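Local structure of alpha-glucosidase ([Eubacterium] rectale, 6PNR) at residues 229-234 / 563-568. The protein hydrolyses alpha-glycosidic bonds as a family 31 glycoside hydrolase, probably acting as a sulfoquinovosidase that releases sulfoquinovose from sulfolipid-derived glycosides. Sequence-based numbering, arbitrary orientation.
Sequences GRQPKL and EENADS
Asn565 and Gln231 meet amide to amide. The bond from Asn565 ND2 to Gln231 OE1 (2.9 Å) is nearly straight, 174° at the hydrogen. It lies in the plane of the Asn565 amide but reaches the Gln231 carbonyl from above its plane, the amides turned 45° apart. Gln231 bends at chi2 (91°), bringing its amide nearer the helix. One residue on, the methyl of Ala566 sits against the loop backbone, with CB 3.2 Å from Gln231 O, and Lys233 CG packs on it. Lys233 runs alongside Glu563, its CD 3.9 Å from Glu563 CG; the charged tips stay 4.0 Å apart, NZ to OE2, beyond a salt bridge. At the other end Arg230, extended from CG to NE, reaches over the last turn of the helix and sets one guanidinium face over Ser568 CA.

Here the linker from helix 217-228 to 242-245, the first strand of the parallel sheet in the family 31 TIM barrel, runs alongside the C-terminal end of helix 538-568, in the opposite direction. Waters fill the seam: one accepts from Gln231 N and donates to Asn565 O, another bridges Pro232 O and Asn565 ND2, and Ala566 O takes two more, shared with Arg230 NH1 and Gln231 O.

Farther out, Gln231 NE2 donates to Gln448 O and Gly483 O while OE1 also accepts from Gly485 N, which fixes the buried amide's rotation. Thr225 OG1 and Glu222 O hold Arg230 NE and NH2. Glu564 O accepts from N and OG of Ser568, while OE1 forms a salt bridge with Arg574 NH2 and OE2 a hydrogen bond with His570 ND1.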
loop_
_atom_site.group_PDB
_atom_site.type_symbol
_atom_site.label_atom_id
_atom_site.label_comp_id
_atom_site.label_asym_id
_atom_site.label_seq_id
_atom_site.Cartn_x
_atom_site.Cartn_y
_atom_site.Cartn_z
ATOM N N GLY A 229 17.730 0.244 -32.020
ATOM C CA GLY A 229 18.841 -0.660 -32.254
ATOM C C GLY A 229 18.419 -2.091 -32.504
ATOM O O GLY A 229 17.286 -2.475 -32.193
ATOM N N ARG A 230 19.315 -2.889 -33.084
ATOM C CA ARG A 230 19.075 -4.306 -33.314
ATOM C C ARG A 230 20.216 -5.127 -32.729
ATOM O O ARG A 230 21.369 -4.690 -32.708
ATOM C CB ARG A 230 18.918 -4.618 -34.813
ATOM C CG ARG A 230 17.511 -4.282 -35.321
ATOM C CD ARG A 230 17.416 -4.242 -36.817
ATOM N NE ARG A 230 16.172 -3.597 -37.236
ATOM C CZ ARG A 230 15.973 -3.096 -38.448
ATOM N NH1 ARG A 230 16.939 -3.172 -39.350
ATOM N NH2 ARG A 230 14.817 -2.518 -38.756
ATOM N N GLN A 231 19.881 -6.330 -32.257
ATOM C CA GLN A 231 20.866 -7.229 -31.673
ATOM C C GLN A 231 21.629 -7.976 -32.773
ATOM O O GLN A 231 21.084 -8.224 -33.853
ATOM C CB GLN A 231 20.179 -8.238 -30.747
ATOM C CG GLN A 231 19.456 -7.607 -29.533
ATOM C CD GLN A 231 18.001 -7.273 -29.827
ATOM O OE1 GLN A 231 17.170 -8.168 -29.998
ATOM N NE2 GLN A 231 17.682 -5.975 -29.878
ATOM N N PRO A 232 22.877 -8.365 -32.522
ATOM C CA PRO A 232 23.566 -9.257 -33.460
ATOM C C PRO A 232 22.947 -10.644 -33.414
ATOM O O PRO A 232 22.172 -10.981 -32.521
ATOM C CB PRO A 232 25.016 -9.289 -32.957
ATOM C CG PRO A 232 25.082 -8.331 -31.807
ATOM C CD PRO A 232 23.695 -8.082 -31.331
ATOM N N LYS A 233 23.317 -11.467 -34.390
ATOM C CA LYS A 233 23.018 -12.888 -34.298
ATOM C C LYS A 233 23.751 -13.494 -33.104
ATOM O O LYS A 233 24.814 -13.019 -32.691
ATOM C CB LYS A 233 23.421 -13.603 -35.589
ATOM C CG LYS A 233 22.689 -13.057 -36.810
ATOM C CD LYS A 233 22.921 -13.901 -38.065
ATOM C CE LYS A 233 24.384 -13.931 -38.477
ATOM N NZ LYS A 233 24.609 -14.856 -39.640
ATOM N N LEU A 234 23.156 -14.532 -32.527
ATOM C CA LEU A 234 23.817 -15.267 -31.461
ATOM C C LEU A 234 24.949 -16.125 -32.034
ATOM O O LEU A 234 24.855 -16.613 -33.163
ATOM C CB LEU A 234 22.819 -16.163 -30.722
ATOM C CG LEU A 234 21.753 -15.475 -29.885
ATOM C CD1 LEU A 234 20.731 -16.498 -29.429
ATOM C CD2 LEU A 234 22.384 -14.783 -28.672
ATOM N N GLU A 563 18.341 -14.732 -36.900
ATOM C CA GLU A 563 18.807 -13.915 -38.015
ATOM C C GLU A 563 17.744 -12.912 -38.449
ATOM O O GLU A 563 18.068 -11.762 -38.771
ATOM C CB GLU A 563 19.214 -14.810 -39.184
ATOM C CG GLU A 563 19.792 -14.040 -40.361
ATOM C CD GLU A 563 20.303 -14.960 -41.451
ATOM O OE1 GLU A 563 19.629 -15.981 -41.724
ATOM O OE2 GLU A 563 21.381 -14.665 -42.019
ATOM N N GLU A 564 16.475 -13.330 -38.467
ATOM C CA GLU A 564 15.389 -12.393 -38.757
ATOM C C GLU A 564 15.344 -11.272 -37.727
ATOM O O GLU A 564 15.143 -10.101 -38.079
ATOM C CB GLU A 564 14.047 -13.140 -38.805
ATOM C CG GLU A 564 12.872 -12.295 -39.325
ATOM C CD GLU A 564 11.536 -13.044 -39.344
ATOM O OE1 GLU A 564 11.525 -14.275 -39.099
ATOM O OE2 GLU A 564 10.491 -12.393 -39.595
ATOM N N ASN A 565 15.535 -11.610 -36.446
ATOM C CA ASN A 565 15.585 -10.581 -35.414
ATOM C C ASN A 565 16.710 -9.588 -35.682
ATOM O O ASN A 565 16.514 -8.368 -35.594
ATOM C CB ASN A 565 15.756 -11.226 -34.031
ATOM C CG ASN A 565 15.766 -10.198 -32.923
ATOM O OD1 ASN A 565 14.758 -9.541 -32.679
ATOM N ND2 ASN A 565 16.902 -10.037 -32.257
ATOM N N ALA A 566 17.904 -10.097 -36.017
ATOM C CA ALA A 566 19.034 -9.213 -36.284
ATOM C C ALA A 566 18.816 -8.361 -37.533
ATOM O O ALA A 566 19.332 -7.241 -37.608
ATOM C CB ALA A 566 20.323 -10.028 -36.422
ATOM N N ASP A 567 18.045 -8.858 -38.504
ATOM C CA ASP A 567 17.842 -8.141 -39.762
ATOM C C ASP A 567 16.637 -7.210 -39.759
ATOM O O ASP A 567 16.603 -6.272 -40.560
ATOM C CB ASP A 567 17.673 -9.124 -40.924
ATOM C CG ASP A 567 18.935 -9.919 -41.210
ATOM O OD1 ASP A 567 20.032 -9.461 -40.816
ATOM O OD2 ASP A 567 18.821 -11.005 -41.833
ATOM N N SER A 568 15.635 -7.445 -38.912
ATOM C CA SER A 568 14.436 -6.618 -38.971
ATOM C C SER A 568 13.826 -6.293 -37.623
ATOM O O SER A 568 12.893 -5.487 -37.581
ATOM C CB SER A 568 13.361 -7.305 -39.823
ATOM O OG SER A 568 12.985 -8.525 -39.213
HETATM O O HOH W 1 19.688 -4.930 -39.215
HETATM O O HOH W 2 17.318 -7.006 -33.221
HETATM O O HOH W 3 21.627 -6.623 -36.315
HETATM O O HOH W 4 19.232 -11.324 -33.250
#